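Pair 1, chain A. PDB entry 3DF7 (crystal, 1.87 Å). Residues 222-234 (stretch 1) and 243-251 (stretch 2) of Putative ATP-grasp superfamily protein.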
# COMPACT_ATOMS: atom_id res chain seq x y z
N CYS A 222 15.76 -7.65 1.97
CA CYS A 222 16.60 -6.98 2.97
C CYS A 222 15.91 -6.88 4.33
O CYS A 222 16.56 -6.84 5.36
CB CYS A 222 16.95 -5.55 2.55
SG CYS A 222 18.08 -5.39 1.18
N VAL A 223 14.58 -6.81 4.31
CA VAL A 223 13.81 -6.64 5.53
C VAL A 223 13.12 -7.89 6.06
O VAL A 223 12.09 -8.31 5.54
CB VAL A 223 12.73 -5.55 5.32
CG1 VAL A 223 12.13 -5.15 6.66
CG2 VAL A 223 13.34 -4.34 4.62
N GLU A 224 13.69 -8.46 7.11
CA GLU A 224 13.10 -9.66 7.72
C GLU A 224 11.76 -9.29 8.33
O GLU A 224 11.62 -8.25 8.97
CB GLU A 224 14.03 -10.22 8.80
CG GLU A 224 15.30 -10.85 8.27
CD GLU A 224 16.12 -9.89 7.42
OE1 GLU A 224 16.36 -8.75 7.87
OE2 GLU A 224 16.53 -10.29 6.31
N GLY A 225 10.76 -10.15 8.14
CA GLY A 225 9.45 -9.88 8.70
C GLY A 225 8.39 -9.53 7.67
O GLY A 225 7.20 -9.67 7.94
N LEU A 226 8.81 -9.07 6.50
CA LEU A 226 7.83 -8.74 5.47
C LEU A 226 7.12 -10.04 5.14
O LEU A 226 7.75 -11.09 5.11
CB LEU A 226 8.50 -8.16 4.23
CG LEU A 226 9.09 -6.77 4.44
CD1 LEU A 226 9.74 -6.28 3.15
CD2 LEU A 226 7.98 -5.81 4.87
N ASN A 227 5.83 -9.96 4.90
CA ASN A 227 5.04 -11.15 4.61
C ASN A 227 3.74 -10.74 3.95
O ASN A 227 3.15 -9.72 4.30
CB ASN A 227 4.76 -11.90 5.92
CG ASN A 227 3.79 -13.05 5.73
OD1 ASN A 227 2.64 -12.99 6.18
ND2 ASN A 227 4.25 -14.11 5.08
N GLY A 228 3.29 -11.55 2.99
CA GLY A 228 2.05 -11.26 2.30
C GLY A 228 2.24 -10.21 1.22
O GLY A 228 3.29 -10.14 0.58
N TYR A 229 1.22 -9.37 1.02
CA TYR A 229 1.31 -8.32 0.02
C TYR A 229 2.16 -7.16 0.50
O TYR A 229 1.94 -6.60 1.57
CB TYR A 229 -0.09 -7.80 -0.34
CG TYR A 229 -0.07 -6.68 -1.36
CD1 TYR A 229 -0.33 -6.93 -2.70
CD2 TYR A 229 0.21 -5.37 -0.97
CE1 TYR A 229 -0.31 -5.90 -3.64
CE2 TYR A 229 0.23 -4.33 -1.90
CZ TYR A 229 -0.03 -4.61 -3.23
OH TYR A 229 -0.03 -3.58 -4.14
N VAL A 230 3.14 -6.79 -0.33
CA VAL A 230 4.03 -5.68 -0.03
C VAL A 230 4.18 -4.84 -1.29
O VAL A 230 4.34 -5.38 -2.38
CB VAL A 230 5.43 -6.17 0.43
CG1 VAL A 230 6.37 -4.97 0.63
CG2 VAL A 230 5.31 -6.97 1.72
N GLY A 231 4.10 -3.53 -1.13
CA GLY A 231 4.26 -2.65 -2.28
C GLY A 231 5.60 -1.95 -2.21
O GLY A 231 6.03 -1.55 -1.13
N VAL A 232 6.28 -1.83 -3.35
CA VAL A 232 7.58 -1.14 -3.37
C VAL A 232 7.53 0.01 -4.37
O VAL A 232 7.28 -0.21 -5.55
CB VAL A 232 8.72 -2.09 -3.79
CG1 VAL A 232 10.06 -1.34 -3.77
CG2 VAL A 232 8.77 -3.29 -2.86
N ASP A 233 7.77 1.23 -3.89
CA ASP A 233 7.76 2.40 -4.77
C ASP A 233 9.14 2.58 -5.38
O ASP A 233 10.15 2.57 -4.68
CB ASP A 233 7.37 3.66 -4.00
CG ASP A 233 5.89 3.75 -3.72
OD1 ASP A 233 5.11 2.95 -4.29
OD2 ASP A 233 5.49 4.64 -2.93
N ILE A 234 9.16 2.75 -6.70
CA ILE A 234 10.40 2.91 -7.44
C ILE A 234 10.32 3.99 -8.51
O ILE A 234 9.26 4.25 -9.07
CB ILE A 234 10.77 1.57 -8.14
CG1 ILE A 234 11.37 0.60 -7.11
CG2 ILE A 234 11.76 1.81 -9.28
CD1 ILE A 234 11.55 -0.79 -7.64
N ILE A 243 12.40 3.89 -3.55
CA ILE A 243 12.00 5.05 -2.76
C ILE A 243 11.27 4.73 -1.46
O ILE A 243 11.48 5.39 -0.44
CB ILE A 243 11.06 5.96 -3.59
CG1 ILE A 243 11.63 6.16 -5.00
CG2 ILE A 243 10.87 7.30 -2.88
CD1 ILE A 243 12.98 6.84 -5.03
N GLU A 244 10.41 3.72 -1.50
CA GLU A 244 9.63 3.39 -0.32
C GLU A 244 9.12 1.96 -0.35
O GLU A 244 8.99 1.35 -1.41
CB GLU A 244 8.45 4.37 -0.24
CG GLU A 244 7.45 4.13 0.86
CD GLU A 244 6.39 5.22 0.92
OE1 GLU A 244 6.78 6.41 1.04
OE2 GLU A 244 5.19 4.90 0.86
N ILE A 245 8.84 1.42 0.83
CA ILE A 245 8.31 0.07 0.94
C ILE A 245 7.06 0.14 1.81
O ILE A 245 7.13 0.51 2.98
CB ILE A 245 9.30 -0.92 1.59
CG1 ILE A 245 10.50 -1.14 0.66
CG2 ILE A 245 8.60 -2.24 1.88
CD1 ILE A 245 11.53 -2.12 1.22
N ASN A 246 5.91 -0.19 1.22
CA ASN A 246 4.66 -0.18 1.95
C ASN A 246 4.34 -1.62 2.33
O ASN A 246 3.98 -2.43 1.47
CB ASN A 246 3.54 0.39 1.08
CG ASN A 246 3.78 1.84 0.72
OD1 ASN A 246 3.76 2.72 1.58
ND2 ASN A 246 4.01 2.10 -0.56
N ALA A 247 4.52 -1.94 3.60
CA ALA A 247 4.27 -3.29 4.10
C ALA A 247 2.79 -3.42 4.42
O ALA A 247 2.41 -3.67 5.56
CB ALA A 247 5.12 -3.56 5.34
N ARG A 248 1.96 -3.25 3.39
CA ARG A 248 0.51 -3.30 3.53
C ARG A 248 -0.07 -3.19 2.13
O ARG A 248 0.64 -2.86 1.18
CB ARG A 248 0.01 -2.10 4.33
CG ARG A 248 0.44 -0.77 3.71
CD ARG A 248 -0.30 0.43 4.30
NE ARG A 248 0.25 1.71 3.83
CZ ARG A 248 -0.03 2.28 2.66
NH1 ARG A 248 -0.85 1.69 1.80
NH2 ARG A 248 0.52 3.44 2.36
N LEU A 249 -1.37 -3.43 1.99
CA LEU A 249 -2.01 -3.29 0.70
C LEU A 249 -1.82 -1.85 0.23
O LEU A 249 -1.75 -0.94 1.05
CB LEU A 249 -3.51 -3.56 0.81
CG LEU A 249 -3.96 -4.98 1.15
CD1 LEU A 249 -5.48 -5.08 1.00
CD2 LEU A 249 -3.28 -5.97 0.23
N THR A 250 -1.73 -1.66 -1.08
CA THR A 250 -1.58 -0.33 -1.65
C THR A 250 -2.72 -0.15 -2.66
O THR A 250 -3.25 -1.14 -3.18
CB THR A 250 -0.20 -0.12 -2.33
OG1 THR A 250 0.01 -1.12 -3.33
CG2 THR A 250 0.92 -0.21 -1.29
N THR A 251 -3.08 1.09 -2.94
CA THR A 251 -4.20 1.40 -3.83
C THR A 251 -4.29 0.66 -5.17
O THR A 251 -5.39 0.28 -5.60
CB THR A 251 -4.27 2.93 -4.08
OG1 THR A 251 -4.25 3.61 -2.82
CG2 THR A 251 -5.57 3.29 -4.80
O HOH W 1 3.37 4.47 -1.47

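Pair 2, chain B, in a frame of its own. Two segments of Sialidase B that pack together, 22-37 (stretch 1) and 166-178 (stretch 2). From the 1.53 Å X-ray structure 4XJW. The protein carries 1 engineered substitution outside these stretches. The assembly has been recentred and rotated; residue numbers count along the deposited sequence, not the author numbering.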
# COMPACT_ATOMS: atom_id res chain seq x y z
N LEU B 22 -42.95 6.89 5.08
CA LEU B 22 -42.63 5.49 4.81
C LEU B 22 -41.73 4.88 5.88
O LEU B 22 -41.49 3.67 5.87
CB LEU B 22 -41.96 5.38 3.44
CG LEU B 22 -42.85 5.77 2.27
CD1 LEU B 22 -42.03 5.87 0.98
CD2 LEU B 22 -43.98 4.76 2.12
N LEU B 23 -41.24 5.70 6.80
CA LEU B 23 -40.14 5.28 7.66
C LEU B 23 -40.31 5.61 9.15
O LEU B 23 -40.06 4.77 10.00
CB LEU B 23 -38.83 5.86 7.10
CG LEU B 23 -37.49 5.43 7.70
CD1 LEU B 23 -37.46 3.94 7.93
CD2 LEU B 23 -36.35 5.86 6.79
N LEU B 24 -40.74 6.83 9.46
CA LEU B 24 -40.68 7.30 10.85
C LEU B 24 -41.51 6.52 11.88
O LEU B 24 -41.07 6.33 13.02
CB LEU B 24 -40.98 8.80 10.93
CG LEU B 24 -39.92 9.65 10.23
CD1 LEU B 24 -40.30 11.11 10.29
CD2 LEU B 24 -38.57 9.41 10.87
N ASP B 25 -42.70 6.07 11.49
CA ASP B 25 -43.51 5.28 12.41
C ASP B 25 -42.95 3.87 12.61
O ASP B 25 -43.25 3.20 13.60
CB ASP B 25 -44.97 5.23 11.95
CG ASP B 25 -45.12 5.35 10.44
OD1 ASP B 25 -44.26 4.81 9.70
OD2 ASP B 25 -46.10 5.98 9.99
N LYS B 26 -42.12 3.43 11.67
CA LYS B 26 -41.56 2.08 11.70
C LYS B 26 -40.30 2.01 12.56
O LYS B 26 -39.92 0.93 13.02
CB LYS B 26 -41.21 1.62 10.29
CG LYS B 26 -42.07 2.23 9.19
CD LYS B 26 -43.48 1.65 9.20
CE LYS B 26 -44.09 1.62 7.79
NZ LYS B 26 -44.44 2.98 7.28
N LEU B 27 -39.63 3.14 12.74
CA LEU B 27 -38.40 3.16 13.53
C LEU B 27 -38.70 2.77 14.97
O LEU B 27 -39.52 3.41 15.63
CB LEU B 27 -37.70 4.52 13.46
CG LEU B 27 -36.88 4.70 12.18
CD1 LEU B 27 -36.39 6.13 12.02
CD2 LEU B 27 -35.71 3.72 12.14
N SER B 28 -38.03 1.73 15.45
CA SER B 28 -38.36 1.12 16.73
C SER B 28 -37.13 0.52 17.40
O SER B 28 -36.34 -0.16 16.75
CB SER B 28 -39.41 0.03 16.51
OG SER B 28 -40.54 0.55 15.85
N GLY B 29 -36.99 0.76 18.70
CA GLY B 29 -35.87 0.20 19.43
C GLY B 29 -34.64 1.04 19.18
O GLY B 29 -34.68 2.01 18.41
N GLU B 30 -33.54 0.66 19.82
CA GLU B 30 -32.35 1.51 19.84
C GLU B 30 -31.25 1.08 18.88
O GLU B 30 -30.21 1.75 18.79
CB GLU B 30 -31.81 1.60 21.27
CG GLU B 30 -32.72 2.33 22.23
CD GLU B 30 -32.25 2.20 23.66
OE1 GLU B 30 -31.65 1.15 23.98
OE2 GLU B 30 -32.46 3.15 24.45
N SER B 31 -31.47 -0.02 18.17
CA SER B 31 -30.49 -0.51 17.22
C SER B 31 -31.04 -0.51 15.80
O SER B 31 -32.16 -0.95 15.56
CB SER B 31 -30.01 -1.91 17.62
OG SER B 31 -29.33 -1.87 18.86
N GLN B 32 -30.23 -0.03 14.86
CA GLN B 32 -30.65 0.05 13.46
C GLN B 32 -29.50 -0.30 12.53
O GLN B 32 -28.33 -0.13 12.86
CB GLN B 32 -31.18 1.45 13.12
CG GLN B 32 -32.67 1.67 13.40
CD GLN B 32 -32.97 1.90 14.88
OE1 GLN B 32 -32.15 2.44 15.62
NE2 GLN B 32 -34.17 1.49 15.31
N THR B 33 -29.86 -0.79 11.35
CA THR B 33 -28.89 -1.01 10.29
C THR B 33 -29.43 -0.37 9.04
O THR B 33 -30.60 -0.55 8.70
CB THR B 33 -28.66 -2.51 10.06
OG1 THR B 33 -28.07 -3.07 11.23
CG2 THR B 33 -27.74 -2.75 8.87
N VAL B 34 -28.58 0.40 8.36
CA VAL B 34 -28.94 1.00 7.08
C VAL B 34 -28.12 0.31 5.99
O VAL B 34 -26.90 0.21 6.11
CB VAL B 34 -28.65 2.52 7.07
CG1 VAL B 34 -29.01 3.10 5.71
CG2 VAL B 34 -29.42 3.22 8.17
N VAL B 35 -28.79 -0.18 4.95
CA VAL B 35 -28.09 -0.71 3.79
C VAL B 35 -28.42 0.14 2.59
O VAL B 35 -29.60 0.37 2.28
CB VAL B 35 -28.46 -2.18 3.52
CG1 VAL B 35 -27.78 -2.67 2.26
CG2 VAL B 35 -28.06 -3.06 4.68
N MET B 36 -27.40 0.65 1.92
CA MET B 36 -27.59 1.60 0.83
C MET B 36 -26.70 1.23 -0.35
O MET B 36 -25.48 1.17 -0.22
CB MET B 36 -27.22 3.01 1.28
CG MET B 36 -28.40 3.92 1.54
SD MET B 36 -27.87 5.64 1.67
CE MET B 36 -26.93 5.78 0.16
N LYS B 37 -27.32 0.97 -1.50
CA LYS B 37 -26.57 0.83 -2.74
C LYS B 37 -26.71 2.13 -3.52
O LYS B 37 -27.82 2.55 -3.86
CB LYS B 37 -27.07 -0.37 -3.54
CG LYS B 37 -26.55 -1.69 -2.98
CD LYS B 37 -27.25 -2.90 -3.56
CE LYS B 37 -26.57 -4.18 -3.10
NZ LYS B 37 -25.14 -4.25 -3.56
N SER B 166 -27.22 8.85 -7.07
CA SER B 166 -28.45 8.09 -7.06
C SER B 166 -28.40 6.99 -6.02
O SER B 166 -27.35 6.41 -5.75
CB SER B 166 -28.74 7.49 -8.44
OG SER B 166 -27.78 6.53 -8.81
N ILE B 167 -29.55 6.73 -5.41
CA ILE B 167 -29.67 5.62 -4.48
C ILE B 167 -30.50 4.53 -5.15
O ILE B 167 -31.72 4.65 -5.26
CB ILE B 167 -30.30 6.06 -3.16
CG1 ILE B 167 -29.44 7.12 -2.48
CG2 ILE B 167 -30.52 4.87 -2.23
CD1 ILE B 167 -30.05 7.67 -1.23
N ASP B 168 -29.83 3.49 -5.62
CA ASP B 168 -30.53 2.44 -6.35
C ASP B 168 -31.37 1.55 -5.43
O ASP B 168 -32.44 1.09 -5.81
CB ASP B 168 -29.56 1.62 -7.21
CG ASP B 168 -29.34 2.23 -8.58
OD1 ASP B 168 -30.22 2.98 -9.04
OD2 ASP B 168 -28.28 1.95 -9.19
N GLU B 169 -30.87 1.33 -4.21
CA GLU B 169 -31.59 0.56 -3.20
C GLU B 169 -31.25 1.11 -1.81
O GLU B 169 -30.10 1.42 -1.52
CB GLU B 169 -31.18 -0.92 -3.25
CG GLU B 169 -31.23 -1.56 -4.63
CD GLU B 169 -30.86 -3.03 -4.60
OE1 GLU B 169 -30.81 -3.60 -3.50
OE2 GLU B 169 -30.63 -3.60 -5.69
N ILE B 170 -32.26 1.21 -0.95
CA ILE B 170 -32.01 1.53 0.45
C ILE B 170 -32.95 0.75 1.37
O ILE B 170 -34.16 0.70 1.14
CB ILE B 170 -32.09 3.04 0.74
CG1 ILE B 170 -31.82 3.31 2.22
CG2 ILE B 170 -33.44 3.63 0.31
CD1 ILE B 170 -31.78 4.76 2.58
N SER B 171 -32.37 0.10 2.38
CA SER B 171 -33.14 -0.71 3.33
C SER B 171 -32.79 -0.31 4.76
O SER B 171 -31.65 0.03 5.05
CB SER B 171 -32.84 -2.19 3.12
OG SER B 171 -33.04 -2.58 1.78
N LEU B 172 -33.78 -0.35 5.65
CA LEU B 172 -33.57 -0.03 7.06
C LEU B 172 -34.07 -1.23 7.88
O LEU B 172 -35.13 -1.77 7.61
CB LEU B 172 -34.36 1.23 7.44
CG LEU B 172 -34.19 2.07 8.71
CD1 LEU B 172 -34.14 1.26 10.00
CD2 LEU B 172 -32.99 3.00 8.60
N PHE B 173 -33.29 -1.62 8.88
CA PHE B 173 -33.66 -2.72 9.77
C PHE B 173 -33.64 -2.26 11.23
O PHE B 173 -32.75 -1.52 11.63
CB PHE B 173 -32.69 -3.89 9.62
CG PHE B 173 -32.49 -4.33 8.20
CD1 PHE B 173 -31.59 -3.67 7.37
CD2 PHE B 173 -33.20 -5.41 7.69
CE1 PHE B 173 -31.41 -4.08 6.06
CE2 PHE B 173 -33.02 -5.82 6.38
CZ PHE B 173 -32.12 -5.15 5.56
N ASN B 174 -34.63 -2.69 12.01
CA ASN B 174 -34.63 -2.41 13.45
C ASN B 174 -33.82 -3.44 14.24
O ASN B 174 -34.30 -4.04 15.21
CB ASN B 174 -36.07 -2.31 13.98
CG ASN B 174 -36.75 -1.01 13.59
OD1 ASN B 174 -36.13 0.05 13.55
ND2 ASN B 174 -38.05 -1.09 13.32
N LYS B 175 -32.58 -3.64 13.81
CA LYS B 175 -31.66 -4.53 14.46
C LYS B 175 -30.25 -4.11 14.06
O LYS B 175 -30.05 -3.54 12.99
CB LYS B 175 -31.93 -5.96 13.98
CG LYS B 175 -31.08 -7.04 14.62
CD LYS B 175 -31.40 -8.40 14.01
CE LYS B 175 -30.37 -9.45 14.41
NZ LYS B 175 -30.55 -10.73 13.66
N ALA B 176 -29.28 -4.37 14.94
CA ALA B 176 -27.87 -4.28 14.57
C ALA B 176 -27.48 -5.63 14.01
O ALA B 176 -27.29 -6.58 14.77
CB ALA B 176 -27.03 -3.94 15.78
N ILE B 177 -27.37 -5.74 12.69
CA ILE B 177 -27.01 -7.03 12.10
C ILE B 177 -25.55 -7.37 12.37
O ILE B 177 -24.68 -6.49 12.43
CB ILE B 177 -27.33 -7.13 10.59
CG1 ILE B 177 -26.40 -6.26 9.75
CG2 ILE B 177 -28.81 -6.82 10.32
CD1 ILE B 177 -26.52 -6.52 8.26
N SER B 178 -25.28 -8.66 12.53
CA SER B 178 -23.94 -9.14 12.88
C SER B 178 -22.97 -8.99 11.72
O SER B 178 -23.38 -8.86 10.56
CB SER B 178 -23.99 -10.61 13.27
OG SER B 178 -24.32 -11.41 12.15
O HOH W 2 -30.89 -1.72 0.48

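Both pairs are antiparallel strand pairings that superpose with an RMSD of 0.9 Å over the N, CA and C atoms of 14 central residues. The N-to-C directions differ by 171° in pair 1 and 177° in pair 2, and the axes approach to 4.6 and 4.7 Å. The registers coincide: Gly231(A) faces Asn246(A) as Thr33(B) faces Phe173(B), and Val232(A) faces Ile245(A) as Val34(B) faces Leu172(B).

Backbone hydrogen bonds confirm the match. In pair 1, Gly231(A) N donates to Asn246(A) O at 2.8 Å and Asn246(A) N to Gly231(A) O at 2.7 Å; in pair 2, Thr33(B) N donates to Phe173(B) O at 3.0 Å and Phe173(B) N to Thr33(B) O at 2.9 Å. At the non-hydrogen-bonded position between such pairs, CA-H...O contacts fill in: Val232(A) CA lies 3.5 Å from Glu244(A) O, and Val34(B) CA 3.5 Å from Ser171(B) O.

The face carrying Val232(A) and Ile245(A), or Val34(B) and Leu172(B), is apolar in both. Val230(A) CG1 reaches Ile245(A) CG2 at 3.7 Å. At the matching position Gln32(B) puts its aliphatic CG 3.7 Å from Leu172(B) CD1, while its NE2 donates to Asn174(B) OD1 at 3.0 Å. Asn174(B) matches Ala247(A), whose CB instead packs 3.7 Å from Leu226(A) CD2. The Asn174(B) amide also binds the loop before strand 32-37: Asn174(B) ND2 donates to Lys26(B) O at 2.8 Å, and Asn174(B) OD1 accepts from Ser28(B) N at 3.2 Å.

The sharpest difference is Gly231(A) against Thr33(B). The methyl of Thr250(A) fills the space beside the glycine, its CG2 4.3 Å from Gly231(A) CA, so an ideal CB on Gly231(A) would lie 2.8 Å from Thr250(A) CG2, a clash. In pair 2 Thr33(B) brings the side chain itself: OG1 donates to Lys175(B) O at 2.7 Å and accepts from Ile177(B) N at 3.1 Å, tying down the segment after the strand. Pair 1 holds that segment from Tyr229(A), whose OH is hydrogen-bonded to Thr250(A) OG1 at 2.6 Å and whose CG lies 3.7 Å from Leu249(A) CD2. The matching Ser31(B) is smaller, its CB 4.0 Å from Ala176(B) CB.

Farther along, Asp233(A) and Glu244(A) place like charges close together, OD2 to OE2 at 3.8 Å; water 1 donates to Asp233(A) OD2 at 2.6 Å and Glu244(A) OE2 at 3.0 Å. Their counterparts are Val35(B) and Ser171(B), with Val35(B) CB 4.4 Å from Ser171(B) CB. Val35(B) CG2 also meets the Phe173(B) ring edge, 3.8 Å from Phe173(B) CE1.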